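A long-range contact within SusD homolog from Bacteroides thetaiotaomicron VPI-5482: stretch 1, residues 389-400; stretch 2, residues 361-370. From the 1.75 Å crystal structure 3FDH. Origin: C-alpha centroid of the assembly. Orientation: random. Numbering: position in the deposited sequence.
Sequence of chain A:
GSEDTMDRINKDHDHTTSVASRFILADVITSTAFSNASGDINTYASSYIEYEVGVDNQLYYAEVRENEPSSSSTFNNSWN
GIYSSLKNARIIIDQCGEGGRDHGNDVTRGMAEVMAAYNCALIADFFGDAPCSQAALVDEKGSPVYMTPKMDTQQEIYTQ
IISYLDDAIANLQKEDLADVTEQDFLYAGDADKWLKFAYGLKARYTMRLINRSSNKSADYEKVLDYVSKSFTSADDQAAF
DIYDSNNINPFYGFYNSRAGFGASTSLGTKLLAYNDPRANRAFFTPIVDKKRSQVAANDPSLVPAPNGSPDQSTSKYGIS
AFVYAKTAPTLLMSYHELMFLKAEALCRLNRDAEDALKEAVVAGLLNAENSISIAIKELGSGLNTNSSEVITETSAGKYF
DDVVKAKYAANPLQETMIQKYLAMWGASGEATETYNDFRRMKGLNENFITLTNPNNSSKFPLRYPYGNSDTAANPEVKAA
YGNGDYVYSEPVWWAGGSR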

# COMPACT_ATOMS: atom_id res chain seq x y z
N GLU A 389 1.74 -14.04 -23.64
CA GLU A 389 0.29 -13.92 -23.78
C GLU A 389 -0.30 -13.06 -22.69
O GLU A 389 0.16 -13.05 -21.57
CB GLU A 389 -0.35 -15.30 -23.66
CG GLU A 389 0.10 -16.31 -24.69
CD GLU A 389 -0.66 -16.21 -25.98
OE1 GLU A 389 -1.50 -15.29 -26.11
OE2 GLU A 389 -0.43 -17.06 -26.87
N VAL A 390 -1.37 -12.37 -23.03
CA VAL A 390 -2.07 -11.55 -22.05
C VAL A 390 -2.57 -12.44 -20.91
O VAL A 390 -3.03 -13.52 -21.14
CB VAL A 390 -3.24 -10.78 -22.70
CG1 VAL A 390 -4.19 -10.24 -21.68
CG2 VAL A 390 -2.70 -9.67 -23.62
N ILE A 391 -2.42 -12.00 -19.67
CA ILE A 391 -2.92 -12.78 -18.54
C ILE A 391 -4.45 -12.63 -18.47
O ILE A 391 -4.98 -11.51 -18.41
CB ILE A 391 -2.27 -12.33 -17.21
CG1 ILE A 391 -0.76 -12.49 -17.37
CG2 ILE A 391 -2.83 -13.13 -16.02
CD1 ILE A 391 0.02 -11.82 -16.35
N THR A 392 -5.17 -13.76 -18.53
CA THR A 392 -6.60 -13.75 -18.42
C THR A 392 -7.14 -14.49 -17.21
O THR A 392 -6.42 -15.13 -16.45
CB THR A 392 -7.21 -14.42 -19.61
OG1 THR A 392 -6.81 -15.80 -19.59
CG2 THR A 392 -6.76 -13.76 -20.87
N GLU A 393 -8.45 -14.44 -17.04
CA GLU A 393 -9.05 -15.12 -15.87
C GLU A 393 -8.77 -16.62 -16.00
O GLU A 393 -8.47 -17.30 -15.04
CB GLU A 393 -10.54 -14.82 -15.79
CG GLU A 393 -11.23 -15.37 -14.58
CD GLU A 393 -12.75 -15.25 -14.70
OE1 GLU A 393 -13.23 -14.57 -15.64
OE2 GLU A 393 -13.48 -15.85 -13.86
N THR A 394 -8.75 -17.09 -17.23
CA THR A 394 -8.56 -18.53 -17.51
C THR A 394 -7.11 -18.95 -17.30
O THR A 394 -6.81 -19.99 -16.71
CB THR A 394 -8.93 -18.92 -18.96
OG1 THR A 394 -10.32 -18.70 -19.21
CG2 THR A 394 -8.63 -20.41 -19.26
N SER A 395 -6.22 -18.15 -17.85
CA SER A 395 -4.80 -18.48 -17.80
C SER A 395 -4.32 -18.40 -16.37
O SER A 395 -3.51 -19.22 -15.94
CB SER A 395 -3.95 -17.59 -18.71
OG SER A 395 -3.83 -16.28 -18.19
N ALA A 396 -4.83 -17.42 -15.63
CA ALA A 396 -4.46 -17.19 -14.26
C ALA A 396 -4.92 -18.34 -13.37
O ALA A 396 -4.21 -18.76 -12.46
CB ALA A 396 -5.02 -15.84 -13.70
N GLY A 397 -6.16 -18.75 -13.61
CA GLY A 397 -6.79 -19.86 -12.87
C GLY A 397 -6.03 -21.16 -13.06
O GLY A 397 -5.83 -21.94 -12.12
N LYS A 398 -5.56 -21.36 -14.29
CA LYS A 398 -4.82 -22.58 -14.64
C LYS A 398 -3.46 -22.58 -14.00
O LYS A 398 -2.91 -23.63 -13.63
CB LYS A 398 -4.66 -22.71 -16.15
CG LYS A 398 -3.71 -23.83 -16.54
CD LYS A 398 -3.71 -24.08 -18.03
CE LYS A 398 -2.58 -25.04 -18.41
NZ LYS A 398 -2.64 -26.33 -17.64
N TYR A 399 -2.91 -21.38 -13.87
CA TYR A 399 -1.60 -21.20 -13.26
C TYR A 399 -1.76 -21.53 -11.78
O TYR A 399 -0.91 -22.18 -11.14
CB TYR A 399 -1.08 -19.77 -13.43
CG TYR A 399 -0.02 -19.49 -12.44
CD1 TYR A 399 1.22 -20.06 -12.59
CD2 TYR A 399 -0.26 -18.69 -11.34
CE1 TYR A 399 2.20 -19.83 -11.66
CE2 TYR A 399 0.70 -18.47 -10.43
CZ TYR A 399 1.93 -19.05 -10.59
OH TYR A 399 2.92 -18.83 -9.67
N PHE A 400 -2.87 -21.08 -11.22
CA PHE A 400 -3.11 -21.39 -9.81
C PHE A 400 -3.16 -22.92 -9.59
O PHE A 400 -2.56 -23.46 -8.66
CB PHE A 400 -4.43 -20.82 -9.30
CG PHE A 400 -4.75 -21.28 -7.90
CD1 PHE A 400 -4.28 -20.59 -6.81
CD2 PHE A 400 -5.46 -22.47 -7.69
CE1 PHE A 400 -4.50 -21.02 -5.52
CE2 PHE A 400 -5.71 -22.90 -6.38
CZ PHE A 400 -5.23 -22.17 -5.30
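Stretch 2, residues 361-370: VVAGLLNAEN

Stretch 2 is helical throughout, and its helix extends beyond both of its ends. Stretch 1 begins as an extended loop, residues 389 to 392, and becomes helix from Glu393 to Phe400. The two helices run in largely opposing directions. The angle between their N-to-C directions is 135°, and their axes approach to 9.0 Å. The backbones come nearest at Ala396 and Val362, with CA to CA at 5.4 Å. Toward the start of stretch 1, Ile391 CA lies 5.9 Å from Glu369 CA. At the other end, Phe400 CA is 7.2 Å from Val361 CA.

Thr392 caps the helix of stretch 1. Its OG1 accepts from Ser395 N at 3.0 Å and, weakly, from Thr394 N at 3.3 Å. Ser395 OG in turn accepts from Thr392 N at 2.9 Å.

Glu369 supplies the one hydrogen bond between the stretches. Its OE1 accepts from Ile391 N at 2.7 Å, nearly in line with the N-H. The carboxylate thus meets a loop amide just ahead of the cap. Glu369 has chi1 in t and chi2 in p.

The remaining contacts are mostly apolar. Ile391 CG2 packs on Leu365 CB at 3.8 Å. The small side chain of Ala396 meets two residues: its CB is 3.8 Å from Leu365 CD1 and 4.0 Å from Val362 CG1. Leu365 CD1 also reaches Tyr399 CD2 at 3.9 Å, approaching that ring obliquely. Leu366 starts sideways, but its end comes nearer, and its CD2 lies 3.6 Å from Thr392 C. Gly397 has no side chain; its N is 3.8 Å from Val362 CG2. Val361 CG2 closes the far end at the edge of the Phe400 ring, 4.2 Å from Phe400 CD1. Together the stretches bury 584 Å², both sides summed.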

# COMPACT_ATOMS: atom_id res chain seq x y z
N VAL A 361 -5.25 -14.73 -5.89
CA VAL A 361 -4.17 -14.87 -6.89
C VAL A 361 -4.66 -14.45 -8.27
O VAL A 361 -3.97 -13.70 -8.98
CB VAL A 361 -3.63 -16.35 -6.99
CG1 VAL A 361 -2.67 -16.52 -8.15
CG2 VAL A 361 -3.00 -16.76 -5.67
N VAL A 362 -5.83 -14.91 -8.66
CA VAL A 362 -6.37 -14.56 -9.98
C VAL A 362 -6.60 -13.04 -10.02
O VAL A 362 -6.14 -12.38 -10.94
CB VAL A 362 -7.66 -15.36 -10.34
CG1 VAL A 362 -8.33 -14.84 -11.62
CG2 VAL A 362 -7.34 -16.88 -10.48
N ALA A 363 -7.28 -12.48 -9.03
CA ALA A 363 -7.51 -11.02 -9.03
C ALA A 363 -6.18 -10.26 -9.10
O ALA A 363 -6.06 -9.25 -9.77
CB ALA A 363 -8.30 -10.56 -7.78
N GLY A 364 -5.19 -10.73 -8.37
CA GLY A 364 -3.89 -10.04 -8.35
C GLY A 364 -3.23 -10.03 -9.71
O GLY A 364 -2.61 -9.07 -10.13
N LEU A 365 -3.36 -11.16 -10.39
CA LEU A 365 -2.80 -11.33 -11.73
C LEU A 365 -3.53 -10.43 -12.73
O LEU A 365 -2.92 -9.89 -13.64
CB LEU A 365 -2.84 -12.80 -12.20
CG LEU A 365 -1.63 -13.62 -11.76
CD1 LEU A 365 -1.86 -15.15 -11.78
CD2 LEU A 365 -0.41 -13.24 -12.63
N LEU A 366 -4.84 -10.30 -12.56
CA LEU A 366 -5.65 -9.52 -13.53
C LEU A 366 -5.34 -8.02 -13.33
O LEU A 366 -5.30 -7.25 -14.29
CB LEU A 366 -7.15 -9.84 -13.44
CG LEU A 366 -7.56 -11.23 -13.88
CD1 LEU A 366 -9.09 -11.40 -13.87
CD2 LEU A 366 -7.02 -11.48 -15.27
N ASN A 367 -5.01 -7.65 -12.10
CA ASN A 367 -4.70 -6.25 -11.81
C ASN A 367 -3.31 -5.93 -12.39
O ASN A 367 -3.06 -4.85 -12.88
CB ASN A 367 -4.71 -5.99 -10.30
CG ASN A 367 -4.30 -4.59 -9.94
OD1 ASN A 367 -4.94 -3.61 -10.34
ND2 ASN A 367 -3.19 -4.48 -9.20
N ALA A 368 -2.44 -6.93 -12.29
CA ALA A 368 -1.08 -6.83 -12.82
C ALA A 368 -1.13 -6.65 -14.32
O ALA A 368 -0.45 -5.81 -14.90
CB ALA A 368 -0.29 -8.09 -12.47
N GLU A 369 -1.96 -7.46 -14.95
CA GLU A 369 -2.12 -7.40 -16.38
C GLU A 369 -2.71 -6.06 -16.79
O GLU A 369 -2.35 -5.50 -17.82
CB GLU A 369 -3.03 -8.52 -16.87
CG GLU A 369 -3.32 -8.46 -18.37
CD GLU A 369 -2.06 -8.60 -19.25
OE1 GLU A 369 -1.30 -9.58 -19.09
OE2 GLU A 369 -1.85 -7.74 -20.11
N ASN A 370 -3.62 -5.54 -15.98
CA ASN A 370 -4.21 -4.24 -16.28
C ASN A 370 -3.09 -3.21 -16.36
O ASN A 370 -3.00 -2.44 -17.32
CB ASN A 370 -5.22 -3.82 -15.21
CG ASN A 370 -6.03 -2.59 -15.62
OD1 ASN A 370 -6.70 -2.57 -16.67
ND2 ASN A 370 -5.98 -1.55 -14.80